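Local coordinates for putative HpcE protein (Mycolicibacterium smegmatis, PDB 6V77) that belongs to the fumarylacetoacetate hydrolase (FAH) family and carries a zinc ion in a carboxylate-lined site, its precise role being unassigned, at residues 151-156 with 174-179. Numbering follows the deposited sequence.
With ZN (zinc ion), chain L; EDO (1,2-ethanediol), chain K; SO4 (sulfate ion), chain O.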
loop_
_atom_site.group_PDB
_atom_site.type_symbol
_atom_site.label_atom_id
_atom_site.label_comp_id
_atom_site.label_asym_id
_atom_site.label_seq_id
_atom_site.Cartn_x
_atom_site.Cartn_y
_atom_site.Cartn_z
ATOM N N GLN B 151 -7.276 10.650 -10.855
ATOM C CA GLN B 151 -6.795 11.901 -10.280
ATOM C C GLN B 151 -5.860 11.541 -9.142
ATOM O O GLN B 151 -6.192 10.682 -8.324
ATOM C CB GLN B 151 -7.937 12.751 -9.738
ATOM C CG GLN B 151 -8.498 13.760 -10.745
ATOM C CD GLN B 151 -7.551 14.917 -11.018
ATOM O OE1 GLN B 151 -6.744 15.293 -10.166
ATOM N NE2 GLN B 151 -7.662 15.505 -12.217
ATOM N N ASP B 152 -4.689 12.165 -9.097
ATOM C CA ASP B 152 -3.850 12.083 -7.898
ATOM C C ASP B 152 -4.012 13.392 -7.131
ATOM O O ASP B 152 -3.161 14.280 -7.173
ATOM C CB ASP B 152 -2.391 11.814 -8.254
ATOM C CG ASP B 152 -1.504 11.725 -7.031
ATOM O OD1 ASP B 152 -2.036 11.630 -5.900
ATOM O OD2 ASP B 152 -0.270 11.732 -7.175
ATOM N N LEU B 153 -5.140 13.515 -6.427
ATOM C CA LEU B 153 -5.390 14.730 -5.658
ATOM C C LEU B 153 -4.385 14.796 -4.519
ATOM O O LEU B 153 -4.063 13.777 -3.909
ATOM C CB LEU B 153 -6.819 14.748 -5.120
ATOM C CG LEU B 153 -7.863 14.752 -6.238
ATOM C CD1 LEU B 153 -9.258 14.493 -5.697
ATOM C CD2 LEU B 153 -7.821 16.122 -6.907
ATOM N N SER B 154 -3.885 15.998 -4.244
ATOM C CA SER B 154 -2.703 16.162 -3.399
ATOM C C SER B 154 -2.886 17.361 -2.490
ATOM O O SER B 154 -3.043 18.481 -2.982
ATOM C CB SER B 154 -1.446 16.353 -4.262
ATOM O OG SER B 154 -1.321 15.313 -5.245
ATOM N N GLU B 155 -2.800 17.151 -1.177
ATOM C CA GLU B 155 -2.784 18.274 -0.241
ATOM C C GLU B 155 -1.328 18.724 -0.111
ATOM O O GLU B 155 -0.533 18.103 0.598
ATOM C CB GLU B 155 -3.413 17.872 1.095
ATOM C CG GLU B 155 -3.825 19.065 1.935
ATOM C CD GLU B 155 -2.623 19.787 2.458
ATOM O OE1 GLU B 155 -1.947 19.223 3.345
ATOM O OE2 GLU B 155 -2.315 20.876 1.941
ATOM N N ARG B 156 -0.974 19.833 -0.783
ATOM C CA ARG B 156 0.443 20.155 -0.956
ATOM C C ARG B 156 1.127 20.557 0.345
ATOM O O ARG B 156 2.349 20.400 0.454
ATOM C CB ARG B 156 0.623 21.268 -1.982
ATOM C CG ARG B 156 0.080 20.905 -3.351
ATOM C CD ARG B 156 0.892 19.776 -4.020
ATOM N NE ARG B 156 0.588 19.760 -5.451
ATOM C CZ ARG B 156 0.861 18.762 -6.284
ATOM N NH1 ARG B 156 1.446 17.641 -5.854
ATOM N NH2 ARG B 156 0.530 18.887 -7.566
ATOM N N ALA B 174 -9.511 11.039 2.166
ATOM C CA ALA B 174 -10.705 10.393 1.621
ATOM C C ALA B 174 -11.028 10.939 0.236
ATOM O O ALA B 174 -11.106 12.157 0.040
ATOM C CB ALA B 174 -11.897 10.614 2.551
ATOM N N GLY B 175 -11.209 10.029 -0.717
ATOM C CA GLY B 175 -11.576 10.366 -2.074
ATOM C C GLY B 175 -10.474 10.974 -2.903
ATOM O O GLY B 175 -10.753 11.449 -4.009
ATOM N N PHE B 176 -9.236 10.973 -2.415
ATOM C CA PHE B 176 -8.144 11.550 -3.195
ATOM C C PHE B 176 -7.615 10.650 -4.310
ATOM O O PHE B 176 -6.723 11.090 -5.046
ATOM C CB PHE B 176 -6.986 11.968 -2.275
ATOM C CG PHE B 176 -7.106 13.395 -1.735
ATOM C CD1 PHE B 176 -8.354 13.997 -1.568
ATOM C CD2 PHE B 176 -5.968 14.122 -1.388
ATOM C CE1 PHE B 176 -8.474 15.302 -1.062
ATOM C CE2 PHE B 176 -6.075 15.439 -0.864
ATOM C CZ PHE B 176 -7.330 16.027 -0.727
ATOM N N SER B 177 -8.135 9.433 -4.491
ATOM C CA SER B 177 -7.675 8.537 -5.556
ATOM C C SER B 177 -8.849 7.989 -6.357
ATOM O O SER B 177 -9.073 6.774 -6.400
ATOM C CB SER B 177 -6.843 7.393 -4.970
ATOM O OG SER B 177 -5.911 7.927 -4.046
ATOM N N PRO B 178 -9.613 8.850 -7.028
ATOM C CA PRO B 178 -10.683 8.336 -7.884
ATOM C C PRO B 178 -10.111 7.714 -9.148
ATOM O O PRO B 178 -9.165 8.237 -9.748
ATOM C CB PRO B 178 -11.514 9.589 -8.206
ATOM C CG PRO B 178 -10.480 10.689 -8.247
ATOM C CD PRO B 178 -9.491 10.324 -7.116
ATOM N N ILE B 179 -10.703 6.590 -9.552
ATOM C CA ILE B 179 -10.317 5.870 -10.758
ATOM C C ILE B 179 -11.592 5.480 -11.482
ATOM O O ILE B 179 -12.524 4.974 -10.850
ATOM C CB ILE B 179 -9.502 4.592 -10.444
ATOM C CG1 ILE B 179 -8.308 4.902 -9.539
ATOM C CG2 ILE B 179 -9.059 3.905 -11.763
ATOM C CD1 ILE B 179 -7.611 3.638 -8.999
HETATM ZN ZN ZN L . 0.902 12.266 -9.176
HETATM C C1 EDO K . -9.855 13.737 6.452
HETATM O O1 EDO K . -8.817 14.602 5.960
HETATM C C2 EDO K . -10.178 12.613 5.461
HETATM O O2 EDO K . -8.983 12.235 4.761
HETATM S S SO4 O . 3.867 14.872 -7.632
HETATM O O1 SO4 O . 4.376 15.952 -8.470
HETATM O O2 SO4 O . 2.959 15.383 -6.603
HETATM O O3 SO4 O . 3.137 13.892 -8.439
HETATM O O4 SO4 O . 4.996 14.178 -7.013
HETATM O O HOH W 1 1.383 10.171 -9.202
#
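Zinc is held by Asp-152 OD2 at 2.4 Å, together with Glu-121, Glu-123 and a water, at the end of an antiparallel strand pair, 144-155 with 177-185, in the FAH-family β-fold. CG of Asp-152 stands anti to the backbone N (chi1 180°), which places OD2 on the zinc; OD1 salt-bridges Lys-99, Lys-171 bonds both OD2 and Ser-154 OG, and Arg-156 salt-bridges Glu-121 and Asp-119 while its NH1 donates to a sulfate. The neighbouring charges probably keep the carboxylate ionised. Ser-154 OG also donates to Asp-152 O (2.9 Å) from above the carbonyl plane, tying the Ser-154 side chain back to the backbone of the metal-binding residue. Two backbone bonds flank Asp-152, both in the acceptor's carbonyl plane: Gln-151 N to Pro-178 O (3.3 Å) and Leu-153 N to Phe-176 O (3.2 Å), the latter more bent (N-H...O 142°). Apolar packing backs them. Pro-178 CG rests on Gln-151 CB at 3.6 Å, while the Gln-151 amide turns off to Glu-121 and Thr-263. Leu-153 CB lies over one face of the Phe-176 ring, displaced toward its rim, in a CH-pi contact 3.9 Å from the centroid, while Glu-155 N meets the ring edge at CE2. Leu-153 O, buried without a polar partner, lies 3.2 Å from Phe-176 CD2.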